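Local coordinates for levoglucosan dehydrogenase (Pseudarthrobacter phenanthrenivorans, PDB 6A3F), which catalyses the NAD(+)-dependent oxidation of levoglucosan to 3-dehydrolevoglucosan and works as a homotetramer, at residues E343-I348 / Y355-I360; A43-P46 / P51-A54. All coordinates share one frame; numbering follows the deposited sequence.

In the fold
Following the chain from the N terminus, contact 2 comes first. It closes the loop between helix 35-48 of the nucleotide-binding domain and strand 55-62. Contact 1 lies far downstream and closes the short loop between 343-348 and the start of helix 355-371. The two follow one another in series, without nesting or crossing. In space they are neighbours: the centres of contact 1 and contact 2 are about 12 Å apart. Ile-360 of contact 1 packs on Ala-44 and Met-45 of contact 2, so helix 355-371 lies against helix 35-48 of the Rossmann domain. Both contacts also reach the second subunit.

Contact 1: E343-I348 / Y355-I360; sequences EGLWPI and YGETKI
The backbones of Leu-345 and Glu-357 stay 8.0 Å apart, CA to CA, and side chains make the contact. A short 3-10 turn ends at Gly-344, and irregular backbone runs on. The other segment is the first part of helix 355-371.

The indole NE1 of Trp-346 donates a hydrogen bond to OE2 of Glu-357, 3.0 Å long and bent to 141° at the hydrogen. NE1 also makes a weak hydrogen bond to O of Gly-352. OE2 lies at the edge of the indole, in the ring plane. It is met on its anti side, from somewhat out of the carboxylate plane, and the carboxylate stands nearly perpendicular to the ring (82°). A bend at chi2 (90°) turns the Glu-357 carboxylate off the line of its chain. OE2 also rests 3.4 Å from CZ2 of Trp-346. The other oxygen, OE1, takes the backbone N-H of Gly-354, so both ends of the carboxylate are held. Leu-345 CD2 adds apolar cover at 4.2 Å from CG of Glu-357.

Thr-358 OG1 bonds to O of Tyr-355 (2.7 Å) and to Asn-152. Tyr-355 and Asn-152 both bind NADH. Trp-346 meets Tyr-355 of the second subunit edge-to-face. The Glu-357 carboxylate thus ties the preceding loop to the first turns of a helix at the cofactor site and subunit interface of this Gfo/Idh/MocA dehydrogenase.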
loop_
_atom_site.group_PDB
_atom_site.type_symbol
_atom_site.label_atom_id
_atom_site.label_comp_id
_atom_site.label_asym_id
_atom_site.label_seq_id
_atom_site.Cartn_x
_atom_site.Cartn_y
_atom_site.Cartn_z
ATOM N N GLU B 343 9.558 25.481 -2.253
ATOM C CA GLU B 343 9.358 26.911 -2.023
ATOM C C GLU B 343 8.216 27.436 -2.891
ATOM O O GLU B 343 7.571 28.461 -2.564
ATOM C CB GLU B 343 10.657 27.701 -2.275
ATOM C CG GLU B 343 11.032 27.856 -3.735
ATOM C CD GLU B 343 11.744 26.679 -4.376
ATOM O OE1 GLU B 343 11.945 25.633 -3.686
ATOM O OE2 GLU B 343 12.114 26.816 -5.576
ATOM N N GLY B 344 8.007 26.799 -4.023
ATOM C CA GLY B 344 6.914 27.234 -4.931
ATOM C C GLY B 344 5.597 26.502 -4.691
ATOM O O GLY B 344 4.606 26.846 -5.346
ATOM N N LEU B 345 5.513 25.578 -3.745
ATOM C CA LEU B 345 4.336 24.684 -3.711
ATOM C C LEU B 345 3.595 24.829 -2.368
ATOM O O LEU B 345 3.290 25.922 -1.939
ATOM C CB LEU B 345 4.827 23.242 -3.988
ATOM C CG LEU B 345 5.559 23.100 -5.327
ATOM C CD1 LEU B 345 6.192 21.745 -5.517
ATOM C CD2 LEU B 345 4.603 23.440 -6.447
ATOM N N TRP B 346 3.142 23.716 -1.798
ATOM C CA TRP B 346 2.127 23.758 -0.762
ATOM C C TRP B 346 2.755 23.813 0.638
ATOM O O TRP B 346 3.885 23.414 0.797
ATOM C CB TRP B 346 1.166 22.565 -0.901
ATOM C CG TRP B 346 0.520 22.507 -2.253
ATOM C CD1 TRP B 346 0.595 21.464 -3.134
ATOM C CD2 TRP B 346 -0.282 23.513 -2.898
ATOM N NE1 TRP B 346 -0.126 21.731 -4.260
ATOM C CE2 TRP B 346 -0.670 22.985 -4.156
ATOM C CE3 TRP B 346 -0.747 24.778 -2.559
ATOM C CZ2 TRP B 346 -1.483 23.678 -5.046
ATOM C CZ3 TRP B 346 -1.531 25.480 -3.447
ATOM C CH2 TRP B 346 -1.872 24.950 -4.698
ATOM N N PRO B 347 1.983 24.297 1.629
ATOM C CA PRO B 347 2.481 24.591 2.976
ATOM C C PRO B 347 2.952 23.355 3.737
ATOM O O PRO B 347 3.778 23.498 4.645
ATOM C CB PRO B 347 1.330 25.274 3.758
ATOM C CG PRO B 347 0.176 25.355 2.809
ATOM C CD PRO B 347 0.722 24.973 1.451
ATOM N N ILE B 348 2.412 22.169 3.401
ATOM C CA ILE B 348 2.712 20.955 4.034
ATOM C C ILE B 348 2.829 19.835 3.009
ATOM O O ILE B 348 2.239 19.937 1.919
ATOM C CB ILE B 348 1.661 20.561 5.095
ATOM C CG1 ILE B 348 0.252 20.577 4.522
ATOM C CG2 ILE B 348 1.794 21.433 6.342
ATOM C CD1 ILE B 348 -0.747 19.986 5.490
ATOM N N TYR B 355 -1.017 16.920 -11.887
ATOM C CA TYR B 355 -0.310 17.061 -13.139
ATOM C C TYR B 355 0.108 18.519 -13.351
ATOM O O TYR B 355 1.147 18.773 -13.881
ATOM C CB TYR B 355 -1.231 16.645 -14.290
ATOM C CG TYR B 355 -0.596 16.666 -15.665
ATOM C CD1 TYR B 355 0.163 15.594 -16.122
ATOM C CD2 TYR B 355 -0.729 17.769 -16.493
ATOM C CE1 TYR B 355 0.791 15.651 -17.353
ATOM C CE2 TYR B 355 -0.125 17.824 -17.740
ATOM C CZ TYR B 355 0.627 16.753 -18.184
ATOM O OH TYR B 355 1.161 16.799 -19.448
ATOM N N GLY B 356 -0.772 19.436 -12.983
ATOM C CA GLY B 356 -0.586 20.847 -13.219
ATOM C C GLY B 356 0.697 21.364 -12.596
ATOM O O GLY B 356 1.414 22.154 -13.233
ATOM N N GLU B 357 1.000 20.922 -11.366
ATOM C CA GLU B 357 2.219 21.423 -10.682
ATOM C C GLU B 357 3.476 21.066 -11.492
ATOM O O GLU B 357 4.411 21.867 -11.500
ATOM C CB GLU B 357 2.316 20.903 -9.240
ATOM C CG GLU B 357 1.318 21.587 -8.325
ATOM C CD GLU B 357 -0.053 20.923 -8.200
ATOM O OE1 GLU B 357 -0.451 20.156 -9.101
ATOM O OE2 GLU B 357 -0.720 21.131 -7.180
ATOM N N THR B 358 3.494 19.927 -12.178
ATOM C CA THR B 358 4.666 19.570 -12.977
ATOM C C THR B 358 4.835 20.583 -14.115
ATOM O O THR B 358 5.941 21.035 -14.418
ATOM C CB THR B 358 4.606 18.136 -13.515
ATOM O OG1 THR B 358 3.659 17.999 -14.588
ATOM C CG2 THR B 358 4.326 17.164 -12.393
ATOM N N LYS B 359 3.726 20.973 -14.705
ATOM C CA LYS B 359 3.777 21.983 -15.799
ATOM C C LYS B 359 4.144 23.376 -15.261
ATOM O O LYS B 359 4.818 24.162 -15.967
ATOM C CB LYS B 359 2.445 22.032 -16.550
ATOM C CG LYS B 359 2.024 20.749 -17.252
ATOM C CD LYS B 359 2.997 20.286 -18.344
ATOM C CE LYS B 359 2.957 21.150 -19.599
ATOM N NZ LYS B 359 4.047 20.744 -20.510
ATOM N N ILE B 360 3.698 23.701 -14.046
ATOM C CA ILE B 360 4.024 24.975 -13.407
ATOM C C ILE B 360 5.533 25.056 -13.101
ATOM O O ILE B 360 6.189 26.113 -13.351
ATOM C CB ILE B 360 3.126 25.235 -12.170
ATOM C CG1 ILE B 360 1.669 25.492 -12.562
ATOM C CG2 ILE B 360 3.651 26.414 -11.378
ATOM C CD1 ILE B 360 0.706 25.386 -11.432
#

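Contact 2: A43-P46 / P51-A54; sequences AAMP and PAPA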
loop_
_atom_site.group_PDB
_atom_site.type_symbol
_atom_site.label_atom_id
_atom_site.label_comp_id
_atom_site.label_asym_id
_atom_site.label_seq_id
_atom_site.Cartn_x
_atom_site.Cartn_y
_atom_site.Cartn_z
ATOM N N ALA B 43 -0.483 30.921 -16.408
ATOM C CA ALA B 43 -1.262 31.753 -15.493
ATOM C C ALA B 43 -0.749 31.604 -14.059
ATOM O O ALA B 43 -0.611 32.609 -13.346
ATOM C CB ALA B 43 -2.718 31.413 -15.629
ATOM N N ALA B 44 -0.398 30.383 -13.640
ATOM C CA ALA B 44 -0.133 30.120 -12.233
ATOM C C ALA B 44 1.344 30.225 -11.903
ATOM O O ALA B 44 1.609 30.416 -10.750
ATOM C CB ALA B 44 -0.637 28.755 -11.791
ATOM N N MET B 45 2.272 30.073 -12.861
ATOM C CA MET B 45 3.682 30.001 -12.506
ATOM C C MET B 45 4.120 31.220 -11.659
ATOM O O MET B 45 4.717 31.020 -10.632
ATOM C CB MET B 45 4.592 29.832 -13.719
ATOM C CG MET B 45 6.059 29.752 -13.333
ATOM S SD MET B 45 6.798 31.409 -13.254
ATOM C CE MET B 45 7.129 31.636 -15.005
ATOM N N PRO B 46 3.814 32.468 -12.050
ATOM C CA PRO B 46 4.257 33.553 -11.133
ATOM C C PRO B 46 3.509 33.597 -9.775
ATOM O O PRO B 46 4.012 34.169 -8.800
ATOM C CB PRO B 46 4.014 34.812 -11.970
ATOM C CG PRO B 46 2.877 34.437 -12.882
ATOM C CD PRO B 46 3.139 32.995 -13.245
ATOM N N PRO B 51 9.329 36.677 -6.530
ATOM C CA PRO B 51 9.201 37.259 -7.887
ATOM C C PRO B 51 9.530 36.288 -9.023
ATOM O O PRO B 51 10.464 35.515 -8.933
ATOM C CB PRO B 51 10.268 38.379 -7.936
ATOM C CG PRO B 51 10.551 38.688 -6.492
ATOM C CD PRO B 51 10.426 37.342 -5.802
ATOM N N ALA B 52 8.750 36.366 -10.086
ATOM C CA ALA B 52 8.892 35.464 -11.185
ATOM C C ALA B 52 10.091 35.871 -12.039
ATOM O O ALA B 52 10.436 37.039 -12.117
ATOM C CB ALA B 52 7.628 35.420 -12.012
ATOM N N PRO B 53 10.714 34.883 -12.692
ATOM C CA PRO B 53 11.770 35.217 -13.632
ATOM C C PRO B 53 11.237 36.161 -14.725
ATOM O O PRO B 53 11.974 37.017 -15.171
ATOM C CB PRO B 53 12.284 33.891 -14.216
ATOM C CG PRO B 53 11.323 32.805 -13.720
ATOM C CD PRO B 53 10.451 33.436 -12.661
ATOM N N ALA B 54 9.986 35.987 -15.129
ATOM C CA ALA B 54 9.343 36.853 -16.094
ATOM C C ALA B 54 7.851 36.551 -16.061
ATOM O O ALA B 54 7.463 35.489 -15.592
ATOM C CB ALA B 54 9.904 36.621 -17.481
#
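Pro-46 and Ala-52 make the closest approach between the two segments. The CB of Pro-46 sits 3.7 Å from the CB of Ala-52, and their CA atoms are only 5.0 Å apart. Segment 43-46 is helical and kinked at Pro-46, whose ring nitrogen has no hydrogen to give to the turn before. Segment 51-54 is irregular chain, with a cis peptide bond before Pro-51.

One bump is small, the methyl of Ala-52. It points at the helix and rests beside Pro-46, where CB of Ala-52 is 4.0 Å from CA of Pro-46. The thioether of Met-45 lies round to one side of the methyl, and SD of Met-45 is 4.3 Å from CB of Ala-52. The methyl sits in the angle between Pro-46 and this thioether.

The bulkier bump is the side chain of Met-45. Its CG lies opposite the backbone N (chi1 -180°), which carries the chain out from the helix. Bends at chi2 and chi3 then fold the end over the loop. SD of Met-45 lies against the Pro-53 ring, 4.2 Å from CD of Pro-53. The methyl CE of Met-45 goes further along and touches the carbonyl O of Ala-54 at 3.9 Å. One side chain thus spans three consecutive loop residues. Met-45 also packs on His-364 and Phe-367 of helix 355-371, and Pro-53 on His-364. Pro-46 packs on Leu-55 and Pro-56 of strand 55-62.

This is the joint between the first helix and second strand of the Rossmann domain, away from the annotated sites. With no hydrogen bond or salt bridge between the segments, their mutual fit rests on van der Waals contact and burial of apolar surface. The chemistry implies a joint held by shape rather than polar pairing.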